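Long-range contacts in aminopentol aminotransferase (Sphingopyxis macrogoltabida, PDB 6HBS), which catalyses the pyridoxal 5'-phosphate-dependent deamination of aminopentol, hydrolysed fumonisin B1, with pyruvate as the preferred amino acceptor in fumonisin degradation: residues Met105-Asp110 with Gly248-Leu253; Ala109-Phe114 with Gly271-Arg276; Val127-His132 with Gly224-Val229. All blocks are in the same frame, centred on the assembly; numbering follows the deposited sequence.

How the contacts relate
All three contacts lie on the same side of the chain's centre, around the mixed seven-stranded sheet. Contacts 1 and 3 are buried, whereas contact 2 is only partly so and reaches the second subunit, as contact 3 does. Contacts 1 and 2 share Ala109, Asp110 and the magnesium site; Asp252 of contact 1, besides its salt bridge with Arg217, forms one with Lys274 of contact 2. Contact 1 joins two loops by a CH-pi contact of proline on histidine and a salt bridge. Contact 2, at the sheet's outermost strand within this chain, relies on backbone hydrogen bonds and a tryptophan. Contact 3, helix against inner strand, is mostly aliphatic, and Leu128 touches Trp111 and Ala275 of contact 2.

Contact 1 (Met105-Asp110 with Gly248-Leu253). With MG (magnesium ion), chain D.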
loop_
_atom_site.group_PDB
_atom_site.type_symbol
_atom_site.label_atom_id
_atom_site.label_comp_id
_atom_site.label_asym_id
_atom_site.label_seq_id
_atom_site.Cartn_x
_atom_site.Cartn_y
_atom_site.Cartn_z
ATOM N N MET A 105 7.588 -21.100 7.948
ATOM C CA MET A 105 6.234 -21.666 7.997
ATOM C C MET A 105 5.781 -22.170 6.621
ATOM O O MET A 105 4.910 -22.998 6.562
ATOM C CB MET A 105 5.223 -20.626 8.496
ATOM C CG MET A 105 5.339 -20.363 9.999
ATOM S SD MET A 105 4.446 -18.889 10.553
ATOM C CE MET A 105 2.750 -19.470 10.476
ATOM N N VAL A 106 6.339 -21.621 5.535
ATOM C CA VAL A 106 5.881 -21.859 4.158
ATOM C C VAL A 106 6.889 -22.796 3.479
ATOM O O VAL A 106 8.017 -22.405 3.147
ATOM C CB VAL A 106 5.676 -20.523 3.408
ATOM C CG1 VAL A 106 5.219 -20.690 1.956
ATOM C CG2 VAL A 106 4.714 -19.635 4.156
ATOM N N ARG A 107 6.499 -24.075 3.314
ATOM C CA ARG A 107 7.405 -25.134 2.828
ATOM C C ARG A 107 8.058 -24.786 1.482
ATOM O O ARG A 107 9.209 -25.082 1.285
ATOM C CB ARG A 107 6.689 -26.484 2.681
ATOM C CG ARG A 107 6.556 -27.263 3.983
ATOM C CD ARG A 107 6.010 -28.673 3.772
ATOM N NE ARG A 107 6.605 -29.311 2.595
ATOM C CZ ARG A 107 7.738 -30.020 2.588
ATOM N NH1 ARG A 107 8.347 -30.322 3.725
ATOM N NH2 ARG A 107 8.258 -30.423 1.440
ATOM N N HIS A 108 7.333 -24.175 0.540
ATOM C CA HIS A 108 7.893 -23.896 -0.776
ATOM C C HIS A 108 8.941 -22.779 -0.742
ATOM O O HIS A 108 9.665 -22.610 -1.688
ATOM C CB HIS A 108 6.772 -23.563 -1.778
ATOM C CG HIS A 108 6.340 -22.139 -1.795
ATOM N ND1 HIS A 108 6.987 -21.199 -2.567
ATOM C CD2 HIS A 108 5.275 -21.516 -1.247
ATOM C CE1 HIS A 108 6.381 -20.034 -2.424
ATOM N NE2 HIS A 108 5.334 -20.195 -1.620
ATOM N N ALA A 109 8.911 -21.940 0.292
ATOM C CA ALA A 109 9.597 -20.643 0.246
ATOM C C ALA A 109 10.952 -20.709 0.961
ATOM O O ALA A 109 11.056 -21.345 2.009
ATOM C CB ALA A 109 8.725 -19.594 0.884
ATOM N N ASP A 110 11.909 -19.959 0.405
ATOM C CA ASP A 110 13.243 -19.717 0.958
ATOM C C ASP A 110 13.458 -18.229 1.295
ATOM O O ASP A 110 14.379 -17.916 2.055
ATOM C CB ASP A 110 14.302 -20.218 -0.011
ATOM C CG ASP A 110 14.057 -21.665 -0.405
ATOM O OD1 ASP A 110 13.983 -22.486 0.491
ATOM O OD2 ASP A 110 13.860 -21.923 -1.598
ATOM N N GLY A 248 -0.805 -31.404 -2.111
ATOM C CA GLY A 248 0.574 -31.823 -2.423
ATOM C C GLY A 248 1.193 -31.030 -3.573
ATOM O O GLY A 248 2.127 -31.489 -4.203
ATOM N N ILE A 249 0.710 -29.806 -3.822
ATOM C CA ILE A 249 1.234 -28.982 -4.908
ATOM C C ILE A 249 1.848 -27.718 -4.302
ATOM O O ILE A 249 1.112 -26.928 -3.713
ATOM C CB ILE A 249 0.138 -28.632 -5.932
ATOM C CG1 ILE A 249 -0.483 -29.884 -6.551
ATOM C CG2 ILE A 249 0.692 -27.692 -6.997
ATOM C CD1 ILE A 249 0.458 -30.638 -7.456
ATOM N N GLU A 250 3.162 -27.544 -4.499
ATOM C CA GLU A 250 3.900 -26.368 -4.028
ATOM C C GLU A 250 4.124 -25.392 -5.173
ATOM O O GLU A 250 4.675 -25.729 -6.219
ATOM C CB GLU A 250 5.236 -26.757 -3.401
ATOM C CG GLU A 250 5.081 -27.541 -2.118
ATOM C CD GLU A 250 6.384 -27.894 -1.421
ATOM O OE1 GLU A 250 6.338 -28.674 -0.454
ATOM O OE2 GLU A 250 7.435 -27.368 -1.823
ATOM N N PRO A 251 3.735 -24.111 -5.001
ATOM C CA PRO A 251 4.059 -23.099 -5.996
ATOM C C PRO A 251 5.540 -22.679 -5.927
ATOM O O PRO A 251 6.269 -23.056 -5.011
ATOM C CB PRO A 251 3.125 -21.950 -5.605
ATOM C CG PRO A 251 3.043 -22.080 -4.093
ATOM C CD PRO A 251 3.015 -23.574 -3.843
ATOM N N ASP A 252 5.943 -21.859 -6.889
ATOM C CA ASP A 252 7.220 -21.173 -6.874
ATOM C C ASP A 252 7.124 -19.872 -6.064
ATOM O O ASP A 252 8.061 -19.548 -5.355
ATOM C CB ASP A 252 7.676 -20.874 -8.289
ATOM C CG ASP A 252 7.764 -22.162 -9.097
ATOM O OD1 ASP A 252 8.373 -23.087 -8.582
ATOM O OD2 ASP A 252 7.140 -22.249 -10.155
ATOM N N LEU A 253 6.031 -19.125 -6.233
ATOM C CA LEU A 253 5.764 -17.888 -5.479
ATOM C C LEU A 253 4.387 -18.027 -4.844
ATOM O O LEU A 253 3.489 -18.604 -5.422
ATOM C CB LEU A 253 5.745 -16.661 -6.401
ATOM C CG LEU A 253 6.971 -16.378 -7.271
ATOM C CD1 LEU A 253 6.737 -15.168 -8.141
ATOM C CD2 LEU A 253 8.232 -16.176 -6.442
HETATM MG MG MG D . 10.259 -22.486 3.928
HETATM O O HOH W 1 9.420 -24.086 5.517
HETATM O O HOH W 2 12.536 -22.738 4.764
#
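The imidazole of His108 is sandwiched between two aliphatic groups, one from each segment. Pro251 CG lies over one face, 3.9 Å from the centroid of the His108 ring in a CH-pi contact, while Ala109 CB sits over the centre of the opposite face. The proline crosses the histidine at about a right angle and is displaced toward the rim, with Pro251 CG 3.7 Å from His108 CD2. The CB of His108 points at the opposing loop, and CG stands between the backbone N and the carbonyl carbon (chi1 86°). Proline suits this place because its rigid ring offers a compact C-H surface to an aromatic face, and histidine because it keeps a polar edge: NE2 is hydrogen-bonded to Ser254 OG, just beyond Leu253.

Nearer the surface, Arg107 and Glu250 form a salt bridge. The arginine grips a single oxygen side-on: Arg107 NE and NH2 lie 3.1 and 3.2 Å from Glu250 OE1. That oxygen lies in the guanidinium plane, but the carboxylate is turned 57° against it; NE comes nearly along the C-O axis, NH2 on the side of the syn lone pair of OE1. The other carboxylate oxygen, Glu250 OE2, rests 3.7 Å from His108 CA. A long chain, extended beyond CG, suits glutamate to this reach.

Arg107 and His108 are the central residues of a type I beta turn, closed by Ala109 N to Val106 O at 3.0 Å. The carbonyls Val106 O and Ala109 O each bind the magnesium ion at 2.4 Å, together with Val103 O and two waters. This is a backbone-carbonyl metal site at the C-terminal end of helix 94-105, in the class-III aminotransferase domain and away from the cofactor.

Contact 2 (Ala109-Phe114 with Gly271-Arg276); sequences ADWAMF and GSNKAR. With MG (magnesium ion), chain D.
Trp111 spreads its indole over the backbone of Gly271. CB lies over a face of the Arg276 guanidinium, Trp111 CB being 3.9 Å from Arg276 NH2. CG, in the crowded position between the backbone N and the carbonyl carbon (chi1 56°), is set near Gly271 O. Trp111 CD1 is over the same guanidinium and also comes 3.4 Å from Gly271 O. Trp111 NE1 donates to Ser272 O at 2.9 Å; this bond is bent, and the donor stands 63° out of the carbonyl plane, while Ala275 N reaches that oxygen from the opposite face. CE2, CZ2 and CH2 lie near Gly271 CA, CE3 and CZ3 near Gly271 N. Gly271 CA makes a CH-pi contact 3.6 Å from the centroid of the Trp111 six-membered ring. Trp111 CZ2 touches Ala275 CB at 4.0 Å. Only glycine suits position 271, since a side chain there would run into CZ2.

The backbone beneath forms a classic beta bulge: Asp110 N and Trp111 N both donate to Gly271 O, and Gly271 N returns a bond to Trp111 O. Asp110 OD2 accepts from Asn273 N at 2.8 Å through its anti lone pair, tying the bulge to the 3-10 turn. Asn273 OD1 takes both NE and NH2 of Arg276 and, with Arg16 O of the second subunit, helps hold the guanidinium beside the tryptophan.

Strand 111-115, outermost of the sheet within this chain, is thus joined to the end of strand 267-271, and Ala112 hydrogen-bonds to the backbone of the second subunit. Trp111 packs against Leu269 of strand 267-271, Leu128 of helix 118-133 and Pro19 of the second subunit.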
loop_
_atom_site.group_PDB
_atom_site.type_symbol
_atom_site.label_atom_id
_atom_site.label_comp_id
_atom_site.label_asym_id
_atom_site.label_seq_id
_atom_site.Cartn_x
_atom_site.Cartn_y
_atom_site.Cartn_z
ATOM N N ALA A 109 8.911 -21.940 0.292
ATOM C CA ALA A 109 9.597 -20.643 0.246
ATOM C C ALA A 109 10.952 -20.709 0.961
ATOM O O ALA A 109 11.056 -21.345 2.009
ATOM C CB ALA A 109 8.725 -19.594 0.884
ATOM N N ASP A 110 11.909 -19.959 0.405
ATOM C CA ASP A 110 13.243 -19.717 0.958
ATOM C C ASP A 110 13.458 -18.229 1.295
ATOM O O ASP A 110 14.379 -17.916 2.055
ATOM C CB ASP A 110 14.302 -20.218 -0.011
ATOM C CG ASP A 110 14.057 -21.665 -0.405
ATOM O OD1 ASP A 110 13.983 -22.486 0.491
ATOM O OD2 ASP A 110 13.860 -21.923 -1.598
ATOM N N TRP A 111 12.614 -17.332 0.756
ATOM C CA TRP A 111 12.761 -15.908 1.016
ATOM C C TRP A 111 11.402 -15.214 1.076
ATOM O O TRP A 111 10.412 -15.727 0.579
ATOM C CB TRP A 111 13.701 -15.260 -0.010
ATOM C CG TRP A 111 13.314 -15.444 -1.446
ATOM C CD1 TRP A 111 13.849 -16.342 -2.322
ATOM C CD2 TRP A 111 12.296 -14.732 -2.170
ATOM N NE1 TRP A 111 13.268 -16.217 -3.550
ATOM C CE2 TRP A 111 12.305 -15.242 -3.493
ATOM C CE3 TRP A 111 11.412 -13.691 -1.861
ATOM C CZ2 TRP A 111 11.435 -14.779 -4.475
ATOM C CZ3 TRP A 111 10.545 -13.237 -2.838
ATOM C CH2 TRP A 111 10.568 -13.767 -4.131
ATOM N N ALA A 112 11.392 -14.009 1.656
ATOM C CA ALA A 112 10.207 -13.166 1.706
ATOM C C ALA A 112 10.534 -11.714 1.323
ATOM O O ALA A 112 11.601 -11.221 1.613
ATOM C CB ALA A 112 9.623 -13.244 3.082
ATOM N N MET A 113 9.555 -11.034 0.717
ATOM C CA MET A 113 9.557 -9.604 0.544
ATOM C C MET A 113 8.243 -9.056 1.120
ATOM O O MET A 113 7.189 -9.723 0.984
ATOM C CB MET A 113 9.703 -9.232 -0.937
ATOM C CG MET A 113 11.020 -9.710 -1.534
ATOM S SD MET A 113 11.093 -9.456 -3.320
ATOM C CE MET A 113 11.354 -7.689 -3.421
ATOM N N PHE A 114 8.312 -7.895 1.806
ATOM C CA PHE A 114 7.172 -7.301 2.475
ATOM C C PHE A 114 6.816 -6.002 1.776
ATOM O O PHE A 114 7.720 -5.225 1.382
ATOM C CB PHE A 114 7.447 -7.120 3.977
ATOM C CG PHE A 114 7.709 -8.440 4.661
ATOM C CD1 PHE A 114 6.695 -9.369 4.794
ATOM C CD2 PHE A 114 8.983 -8.792 5.074
ATOM C CE1 PHE A 114 6.946 -10.622 5.327
ATOM C CE2 PHE A 114 9.237 -10.059 5.577
ATOM C CZ PHE A 114 8.223 -10.972 5.693
ATOM N N GLY A 271 8.919 -16.787 -1.817
ATOM C CA GLY A 271 9.458 -17.314 -3.060
ATOM C C GLY A 271 10.516 -18.358 -2.809
ATOM O O GLY A 271 11.158 -18.319 -1.771
ATOM N N SER A 272 10.633 -19.311 -3.739
ATOM C CA SER A 272 11.658 -20.322 -3.679
ATOM C C SER A 272 12.973 -19.746 -4.222
ATOM O O SER A 272 12.998 -18.729 -4.923
ATOM C CB SER A 272 11.236 -21.566 -4.428
ATOM O OG SER A 272 11.357 -21.345 -5.807
ATOM N N ASN A 273 14.076 -20.411 -3.886
ATOM C CA ASN A 273 15.420 -20.032 -4.326
ATOM C C ASN A 273 15.505 -19.922 -5.850
ATOM O O ASN A 273 16.255 -19.133 -6.354
ATOM C CB ASN A 273 16.463 -20.982 -3.735
ATOM C CG ASN A 273 16.828 -20.578 -2.324
ATOM O OD1 ASN A 273 16.783 -19.392 -1.996
ATOM N ND2 ASN A 273 17.147 -21.540 -1.474
ATOM N N LYS A 274 14.691 -20.680 -6.581
ATOM C CA LYS A 274 14.713 -20.629 -8.050
ATOM C C LYS A 274 14.523 -19.180 -8.533
ATOM O O LYS A 274 15.136 -18.767 -9.537
ATOM C CB LYS A 274 13.626 -21.577 -8.568
ATOM C CG LYS A 274 13.218 -21.406 -10.020
ATOM C CD LYS A 274 12.590 -22.654 -10.598
ATOM C CE LYS A 274 11.094 -22.674 -10.412
ATOM N NZ LYS A 274 10.516 -24.026 -10.635
ATOM N N ALA A 275 13.676 -18.413 -7.825
ATOM C CA ALA A 275 13.250 -17.066 -8.235
ATOM C C ALA A 275 14.053 -15.943 -7.564
ATOM O O ALA A 275 13.726 -14.777 -7.782
ATOM C CB ALA A 275 11.787 -16.883 -7.907
ATOM N N ARG A 276 15.061 -16.281 -6.758
ATOM C CA ARG A 276 15.743 -15.323 -5.890
ATOM C C ARG A 276 16.470 -14.263 -6.729
ATOM O O ARG A 276 16.383 -13.054 -6.421
ATOM C CB ARG A 276 16.704 -16.043 -4.937
ATOM C CG ARG A 276 17.341 -15.127 -3.898
ATOM C CD ARG A 276 18.401 -15.813 -3.058
ATOM N NE ARG A 276 17.840 -16.762 -2.119
ATOM C CZ ARG A 276 17.510 -16.478 -0.864
ATOM N NH1 ARG A 276 17.687 -15.243 -0.400
ATOM N NH2 ARG A 276 16.963 -17.416 -0.103
HETATM MG MG MG D . 10.259 -22.486 3.928
HETATM O O HOH W 1 9.420 -24.086 5.517
HETATM O O HOH W 2 12.536 -22.738 4.764
#

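Contact 3 (Val127-His132 with Gly224-Val229)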
loop_
_atom_site.group_PDB
_atom_site.type_symbol
_atom_site.label_atom_id
_atom_site.label_comp_id
_atom_site.label_asym_id
_atom_site.label_seq_id
_atom_site.Cartn_x
_atom_site.Cartn_y
_atom_site.Cartn_z
ATOM N N VAL A 127 5.974 -8.983 -12.276
ATOM C CA VAL A 127 7.214 -8.403 -12.761
ATOM C C VAL A 127 8.387 -9.375 -12.547
ATOM O O VAL A 127 9.183 -9.596 -13.479
ATOM C CB VAL A 127 7.454 -7.018 -12.138
ATOM C CG1 VAL A 127 8.824 -6.467 -12.507
ATOM C CG2 VAL A 127 6.373 -6.043 -12.545
ATOM N N LEU A 128 8.490 -9.978 -11.357
ATOM C CA LEU A 128 9.496 -10.994 -11.061
ATOM C C LEU A 128 9.468 -12.093 -12.137
ATOM O O LEU A 128 10.517 -12.469 -12.641
ATOM C CB LEU A 128 9.250 -11.587 -9.675
ATOM C CG LEU A 128 10.388 -12.379 -9.038
ATOM C CD1 LEU A 128 10.179 -12.452 -7.522
ATOM C CD2 LEU A 128 10.489 -13.801 -9.565
ATOM N N ALA A 129 8.278 -12.631 -12.435
ATOM C CA ALA A 129 8.161 -13.772 -13.351
ATOM C C ALA A 129 8.662 -13.405 -14.759
ATOM O O ALA A 129 9.344 -14.225 -15.387
ATOM C CB ALA A 129 6.752 -14.298 -13.370
ATOM N N ARG A 130 8.363 -12.189 -15.225
ATOM C CA ARG A 130 8.824 -11.703 -16.497
ATOM C C ARG A 130 10.352 -11.552 -16.475
ATOM O O ARG A 130 11.008 -11.983 -17.422
ATOM C CB ARG A 130 8.111 -10.399 -16.853
ATOM C CG ARG A 130 6.641 -10.579 -17.179
ATOM C CD ARG A 130 5.898 -9.279 -17.432
ATOM N NE ARG A 130 4.634 -9.605 -18.084
ATOM C CZ ARG A 130 3.574 -8.816 -18.112
ATOM N NH1 ARG A 130 3.606 -7.640 -17.488
ATOM N NH2 ARG A 130 2.491 -9.209 -18.771
ATOM N N ALA A 131 10.920 -10.964 -15.400
ATOM C CA ALA A 131 12.385 -10.885 -15.235
ATOM C C ALA A 131 13.045 -12.268 -15.244
ATOM O O ALA A 131 14.128 -12.427 -15.828
ATOM C CB ALA A 131 12.764 -10.152 -13.974
ATOM N N HIS A 132 12.430 -13.228 -14.558
ATOM C CA HIS A 132 12.977 -14.546 -14.343
ATOM C C HIS A 132 13.043 -15.296 -15.672
ATOM O O HIS A 132 14.032 -15.963 -15.950
ATOM C CB HIS A 132 12.135 -15.338 -13.351
ATOM C CG HIS A 132 12.575 -16.750 -13.148
ATOM N ND1 HIS A 132 13.573 -17.094 -12.274
ATOM C CD2 HIS A 132 12.143 -17.910 -13.691
ATOM C CE1 HIS A 132 13.738 -18.409 -12.291
ATOM N NE2 HIS A 132 12.874 -18.934 -13.166
ATOM N N GLY A 224 9.369 -23.915 -17.466
ATOM C CA GLY A 224 10.143 -22.905 -16.697
ATOM C C GLY A 224 9.296 -21.732 -16.186
ATOM O O GLY A 224 9.805 -20.890 -15.460
ATOM N N ALA A 225 8.005 -21.667 -16.546
ATOM C CA ALA A 225 7.101 -20.623 -16.044
ATOM C C ALA A 225 6.955 -20.786 -14.533
ATOM O O ALA A 225 7.033 -21.894 -14.041
ATOM C CB ALA A 225 5.752 -20.733 -16.690
ATOM N N LEU A 226 6.733 -19.677 -13.820
ATOM C CA LEU A 226 6.539 -19.746 -12.350
ATOM C C LEU A 226 5.070 -19.954 -12.021
ATOM O O LEU A 226 4.216 -19.218 -12.521
ATOM C CB LEU A 226 7.028 -18.451 -11.701
ATOM C CG LEU A 226 8.498 -18.113 -11.902
ATOM C CD1 LEU A 226 8.895 -16.925 -11.030
ATOM C CD2 LEU A 226 9.382 -19.291 -11.601
ATOM N N LEU A 227 4.814 -20.893 -11.101
ATOM C CA LEU A 227 3.506 -21.086 -10.501
ATOM C C LEU A 227 3.364 -20.139 -9.308
ATOM O O LEU A 227 4.150 -20.198 -8.366
ATOM C CB LEU A 227 3.305 -22.533 -10.044
ATOM C CG LEU A 227 1.931 -22.815 -9.442
ATOM C CD1 LEU A 227 0.826 -22.428 -10.408
ATOM C CD2 LEU A 227 1.796 -24.264 -9.017
ATOM N N VAL A 228 2.358 -19.284 -9.383
ATOM C CA VAL A 228 2.084 -18.288 -8.367
ATOM C C VAL A 228 0.720 -18.599 -7.745
ATOM O O VAL A 228 -0.310 -18.520 -8.422
ATOM C CB VAL A 228 2.090 -16.873 -8.959
ATOM C CG1 VAL A 228 1.929 -15.847 -7.847
ATOM C CG2 VAL A 228 3.344 -16.592 -9.801
ATOM N N VAL A 229 0.698 -18.904 -6.444
ATOM C CA VAL A 229 -0.584 -19.057 -5.759
ATOM C C VAL A 229 -0.906 -17.738 -5.064
ATOM O O VAL A 229 -0.123 -17.275 -4.243
ATOM C CB VAL A 229 -0.568 -20.238 -4.785
ATOM C CG1 VAL A 229 -1.738 -20.193 -3.823
ATOM C CG2 VAL A 229 -0.548 -21.555 -5.528
HETATM O O HOH W 3 11.895 -21.414 -14.051
#
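Leu226 points from its strand at the helix and sets its two methyls on separate neighbours there. CD1 faces Leu128 and Ala129, while CD2 faces His132, one turn further on. Leu128 and Leu226 cross at about a right angle, meeting where Leu128 CD2 lies 3.8 Å from Leu226 CD1. Ala129, directed at the strand, puts its CB 4.1 Å from Leu226 CD1; its small side chain suits the position where the backbones come nearest, the CA atoms of Ala129 and Leu226 being 6.3 Å apart. His132 comes in at a slant, its CB pointing at the strand, and His132 CD2 lies 3.7 Å from Leu226 CD2. An alanine in place of Leu226 would probably open a gap between Leu128 and His132 and leave the imidazole freer to turn.

The histidine also serves the polar margin. Water 3 lies in the ring plane at its edge, 2.8 Å from His132 NE2, and donates to Gly224 O at 2.6 Å. Gly224 follows helix 210-223 with a positive phi at which a CB would jam against the preceding carbonyl, so glycine suits the turn into the strand.

Helix 127-132 runs nearly antiparallel to strand 226-229, at 172° with the axes 9.8 Å apart, as where a helix layer covers the central sheet of an alpha/beta domain. Between these segments no direct hydrogen bond forms: methyl and ring contacts carry no directed bonds, so the fit rests on shape, with a water joining the polar atoms at the border.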